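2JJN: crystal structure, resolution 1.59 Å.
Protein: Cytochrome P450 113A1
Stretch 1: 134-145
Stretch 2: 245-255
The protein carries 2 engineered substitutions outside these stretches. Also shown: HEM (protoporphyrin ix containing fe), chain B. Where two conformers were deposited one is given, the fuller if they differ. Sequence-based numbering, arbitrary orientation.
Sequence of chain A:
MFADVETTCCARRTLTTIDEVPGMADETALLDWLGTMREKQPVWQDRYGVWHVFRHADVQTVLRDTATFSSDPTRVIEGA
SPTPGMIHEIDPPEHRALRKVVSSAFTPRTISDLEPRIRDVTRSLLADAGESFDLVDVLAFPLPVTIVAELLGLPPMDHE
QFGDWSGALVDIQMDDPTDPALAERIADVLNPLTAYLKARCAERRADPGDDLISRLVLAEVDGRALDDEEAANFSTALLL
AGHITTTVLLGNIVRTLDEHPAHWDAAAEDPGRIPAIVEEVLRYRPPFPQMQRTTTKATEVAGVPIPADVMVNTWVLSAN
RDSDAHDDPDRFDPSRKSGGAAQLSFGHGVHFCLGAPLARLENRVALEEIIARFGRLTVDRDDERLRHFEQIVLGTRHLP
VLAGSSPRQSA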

# COMPACT_ATOMS: atom_id res chain seq x y z
N ASP A 134 -3.95 10.66 -18.49
CA ASP A 134 -4.30 9.88 -17.33
C ASP A 134 -3.08 9.86 -16.42
O ASP A 134 -2.05 9.32 -16.83
CB ASP A 134 -4.69 8.46 -17.73
CG ASP A 134 -4.85 7.55 -16.56
OD1 ASP A 134 -4.71 6.31 -16.75
OD2 ASP A 134 -5.06 8.01 -15.43
N LEU A 135 -3.16 10.44 -15.22
CA LEU A 135 -2.02 10.41 -14.32
C LEU A 135 -1.57 8.99 -14.01
O LEU A 135 -0.39 8.73 -13.81
CB LEU A 135 -2.39 11.12 -13.00
CG LEU A 135 -1.26 11.23 -11.98
CD1 LEU A 135 -0.25 12.17 -12.53
CD2 LEU A 135 -1.80 11.68 -10.65
N VAL A 136 -2.52 8.04 -13.96
CA VAL A 136 -2.15 6.68 -13.59
C VAL A 136 -1.36 6.01 -14.75
O VAL A 136 -0.25 5.52 -14.56
CB VAL A 136 -3.40 5.85 -13.22
CG1 VAL A 136 -3.00 4.39 -12.94
CG2 VAL A 136 -4.09 6.44 -12.02
N ASP A 137 -1.93 5.94 -15.96
CA ASP A 137 -1.22 5.35 -17.05
C ASP A 137 0.13 6.02 -17.33
O ASP A 137 1.09 5.33 -17.72
CB ASP A 137 -2.05 5.37 -18.35
CG ASP A 137 -3.16 4.36 -18.37
OD1 ASP A 137 -3.28 3.53 -17.45
OD2 ASP A 137 -3.97 4.47 -19.32
N VAL A 138 0.19 7.35 -17.15
CA VAL A 138 1.38 8.10 -17.58
C VAL A 138 2.49 7.99 -16.53
O VAL A 138 3.67 7.83 -16.87
CB VAL A 138 1.08 9.58 -17.85
CG1 VAL A 138 2.38 10.42 -17.99
CG2 VAL A 138 0.26 9.70 -19.13
N LEU A 139 2.10 8.10 -15.25
CA LEU A 139 3.12 8.22 -14.19
C LEU A 139 2.89 7.28 -13.01
O LEU A 139 3.83 6.60 -12.57
CB LEU A 139 3.17 9.67 -13.66
CG LEU A 139 4.19 9.88 -12.52
CD1 LEU A 139 5.62 9.59 -12.99
CD2 LEU A 139 4.15 11.29 -11.96
N ALA A 140 1.69 7.28 -12.45
CA ALA A 140 1.57 6.67 -11.10
C ALA A 140 1.73 5.17 -11.20
O ALA A 140 2.23 4.53 -10.28
CB ALA A 140 0.26 7.03 -10.44
N PHE A 141 1.29 4.60 -12.31
CA PHE A 141 1.45 3.16 -12.49
C PHE A 141 2.89 2.81 -12.89
O PHE A 141 3.55 2.01 -12.17
CB PHE A 141 0.44 2.58 -13.50
CG PHE A 141 0.51 1.09 -13.61
CD1 PHE A 141 -0.33 0.30 -12.81
CD2 PHE A 141 1.41 0.48 -14.49
CE1 PHE A 141 -0.28 -1.11 -12.92
CE2 PHE A 141 1.49 -0.92 -14.60
CZ PHE A 141 0.64 -1.70 -13.80
N PRO A 142 3.43 3.40 -13.98
CA PRO A 142 4.79 2.99 -14.39
C PRO A 142 5.93 3.33 -13.41
O PRO A 142 6.92 2.59 -13.34
CB PRO A 142 5.04 3.72 -15.70
CG PRO A 142 3.89 4.68 -15.88
CD PRO A 142 2.82 4.36 -14.92
N LEU A 143 5.85 4.45 -12.72
CA LEU A 143 6.98 4.86 -11.90
C LEU A 143 7.39 3.80 -10.89
O LEU A 143 8.56 3.39 -10.95
CB LEU A 143 6.71 6.23 -11.24
CG LEU A 143 7.77 6.63 -10.22
CD1 LEU A 143 9.16 6.94 -10.87
CD2 LEU A 143 7.23 7.86 -9.46
N PRO A 144 6.49 3.37 -9.98
CA PRO A 144 6.94 2.43 -8.94
C PRO A 144 7.41 1.11 -9.51
O PRO A 144 8.35 0.50 -8.93
CB PRO A 144 5.72 2.23 -8.03
CG PRO A 144 4.59 3.01 -8.65
CD PRO A 144 5.05 3.71 -9.86
N VAL A 145 6.77 0.65 -10.59
CA VAL A 145 7.18 -0.61 -11.28
C VAL A 145 8.63 -0.50 -11.79
O VAL A 145 9.45 -1.42 -11.61
CB VAL A 145 6.29 -1.02 -12.55
CG1 VAL A 145 4.88 -1.11 -12.25
CG2 VAL A 145 6.52 -0.14 -13.75
N THR A 245 0.58 0.33 -3.86
CA THR A 245 0.33 1.37 -2.85
C THR A 245 0.84 2.69 -3.36
O THR A 245 0.20 3.72 -3.19
CB THR A 245 1.11 1.07 -1.56
OG1 THR A 245 2.48 0.87 -1.90
CG2 THR A 245 0.54 -0.12 -0.85
N THR A 246 2.00 2.68 -3.97
CA THR A 246 2.57 3.94 -4.39
C THR A 246 1.75 4.51 -5.54
O THR A 246 1.42 5.71 -5.55
CB THR A 246 4.12 3.81 -4.61
OG1 THR A 246 4.68 2.88 -3.64
CG2 THR A 246 4.83 5.09 -4.53
N THR A 247 1.26 3.64 -6.43
CA THR A 247 0.34 4.06 -7.50
C THR A 247 -0.98 4.67 -6.95
O THR A 247 -1.37 5.76 -7.35
CB THR A 247 0.01 2.88 -8.40
OG1 THR A 247 1.24 2.43 -8.99
CG2 THR A 247 -1.04 3.23 -9.52
N VAL A 248 -1.63 3.98 -6.03
CA VAL A 248 -2.83 4.50 -5.37
C VAL A 248 -2.56 5.80 -4.59
O VAL A 248 -3.37 6.73 -4.63
CB VAL A 248 -3.38 3.38 -4.44
CG1 VAL A 248 -4.46 3.93 -3.54
CG2 VAL A 248 -3.89 2.18 -5.34
N LEU A 249 -1.45 5.86 -3.86
CA LEU A 249 -1.17 7.07 -3.07
C LEU A 249 -1.01 8.28 -3.96
O LEU A 249 -1.57 9.34 -3.66
CB LEU A 249 0.06 6.89 -2.21
CG LEU A 249 0.38 8.11 -1.34
CD1 LEU A 249 -0.77 8.44 -0.43
CD2 LEU A 249 1.64 7.86 -0.48
N LEU A 250 -0.26 8.13 -5.06
CA LEU A 250 -0.03 9.35 -5.89
C LEU A 250 -1.33 9.87 -6.46
O LEU A 250 -1.57 11.09 -6.46
CB LEU A 250 0.97 9.06 -7.00
CG LEU A 250 1.32 10.28 -7.86
CD1 LEU A 250 1.89 11.37 -6.95
CD2 LEU A 250 2.35 9.92 -8.95
N GLY A 251 -2.21 8.97 -6.93
CA GLY A 251 -3.58 9.39 -7.36
C GLY A 251 -4.28 10.12 -6.21
O GLY A 251 -4.89 11.18 -6.40
N ASN A 252 -4.23 9.55 -4.99
CA ASN A 252 -4.91 10.13 -3.85
C ASN A 252 -4.36 11.50 -3.52
O ASN A 252 -5.13 12.38 -3.12
CB ASN A 252 -4.80 9.19 -2.63
CG ASN A 252 -5.68 7.93 -2.82
OD1 ASN A 252 -6.41 7.81 -3.82
ND2 ASN A 252 -5.67 7.03 -1.82
N ILE A 253 -3.06 11.69 -3.70
CA ILE A 253 -2.45 12.99 -3.39
C ILE A 253 -3.00 13.99 -4.38
O ILE A 253 -3.45 15.06 -3.97
CB ILE A 253 -0.90 12.88 -3.56
CG1 ILE A 253 -0.31 12.15 -2.34
CG2 ILE A 253 -0.29 14.26 -3.72
CD1 ILE A 253 1.16 11.77 -2.51
N VAL A 254 -3.00 13.67 -5.67
CA VAL A 254 -3.51 14.68 -6.61
C VAL A 254 -5.01 14.94 -6.43
O VAL A 254 -5.48 16.12 -6.47
CB VAL A 254 -3.20 14.25 -8.07
CG1 VAL A 254 -3.89 15.23 -9.05
CG2 VAL A 254 -1.68 14.23 -8.22
N ARG A 255 -5.78 13.88 -6.17
CA ARG A 255 -7.21 14.07 -5.89
C ARG A 255 -7.48 14.96 -4.67
O ARG A 255 -8.36 15.85 -4.69
CB ARG A 255 -7.90 12.71 -5.66
CG ARG A 255 -8.25 11.94 -6.85
CD ARG A 255 -9.51 11.08 -6.41
NE ARG A 255 -9.05 10.02 -5.52
CZ ARG A 255 -9.77 9.38 -4.59
NH1 ARG A 255 -11.03 9.75 -4.27
NH2 ARG A 255 -9.18 8.38 -3.93
CHA HEM B . 3.94 -3.80 5.19
CHB HEM B . 1.31 0.02 3.69
CHC HEM B . 4.67 1.00 0.34
CHD HEM B . 6.86 -3.25 1.29
C1A HEM B . 3.00 -2.80 5.08
C2A HEM B . 1.84 -2.66 5.97
C3A HEM B . 1.11 -1.62 5.55
C4A HEM B . 1.76 -1.06 4.39
CMA HEM B . -0.22 -1.11 6.15
CAA HEM B . 1.53 -3.54 7.19
CBA HEM B . 0.84 -4.83 6.80
CGA HEM B . 0.29 -5.59 8.01
O1A HEM B . 0.47 -5.13 9.17
O2A HEM B . -0.28 -6.70 7.77
C1B HEM B . 2.01 0.63 2.65
C2B HEM B . 1.63 1.86 2.00
C3B HEM B . 2.58 2.14 1.07
C4B HEM B . 3.55 1.06 1.14
CMB HEM B . 0.36 2.61 2.43
CAB HEM B . 2.69 3.30 0.06
CBB HEM B . 2.27 4.48 0.38
C1C HEM B . 5.55 -0.07 0.31
C2C HEM B . 6.69 -0.17 -0.59
C3C HEM B . 7.30 -1.35 -0.33
C4C HEM B . 6.56 -2.01 0.75
CMC HEM B . 7.06 0.93 -1.61
CAC HEM B . 8.52 -1.99 -1.00
CBC HEM B . 9.59 -1.30 -1.39
C1D HEM B . 6.24 -3.75 2.39
C2D HEM B . 6.60 -5.00 2.97
C3D HEM B . 5.73 -5.17 4.18
C4D HEM B . 4.89 -4.00 4.21
CMD HEM B . 7.69 -6.00 2.47
CAD HEM B . 5.69 -6.35 5.16
CBD HEM B . 6.60 -6.09 6.38
CGD HEM B . 6.45 -7.20 7.37
O1D HEM B . 5.51 -8.00 7.28
O2D HEM B . 7.31 -7.27 8.28
NA HEM B . 2.94 -1.77 4.12
NB HEM B . 3.17 0.11 2.08
NC HEM B . 5.51 -1.22 1.07
ND HEM B . 5.21 -3.17 3.16
FE HEM B . 4.28 -1.42 2.71
O HOH W 1 2.93 -2.55 1.37

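The polar rule of this contact is a single hydrogen bond set in apolar surroundings. Thr247, its side chain in the m rotamer, donates from OG1 to Ala140 O at 2.7 Å. That oxygen has no i+4 amide partner, because Pro144 has no amide hydrogen. The threonine hydroxyl fills the vacancy. Thr247 CA also lies 3.4 Å from Ala140 O, a CA-H...O contact, so one carbonyl receives both the hydroxyl and the backbone of the other helix. This is where the two backbones come closest, CA to CA, with Ala140 CA and Thr247 CA 4.6 Å apart; the small methyl of Ala140, pointing toward the partner, suits that spacing.

Pro144 CG packs against the same hydroxyl, 3.4 Å from Thr247 OG1, while the methyl Thr247 CG2 meets Val136 CG1 and Ala140 CB, each at 4.1 Å. Beyond it, Pro144 CB rests 4.1 Å from Thr246 CB.

A purely apolar cluster centres on Leu250. Its CD2 touches Leu139 CD2 at 3.8 Å and Ala140 CB at 3.9 Å. Leu135 CD2 approaches Val254 CG2 at 3.5 Å and, more loosely, Leu250 CG at 4.4 Å. Thr247, Leu250 and Val254 follow the three- and four-residue spacing that keeps one helical face on the contact. Gly251 joins it through its backbone, its CA 4.4 Å from Leu135 CD2.

Within the first stretch, Asp134 caps the helix: Asp134 OD1 accepts from Asp137 N and Asp134 OD2 from Val136 N, each at 2.9 Å. Further along, Leu135 O accepts from Leu139 N (i+4) and from Ala140 N (i+5), each at 2.9 Å; the second bond marks the wider pi-type turn that leads into the Thr247 contact.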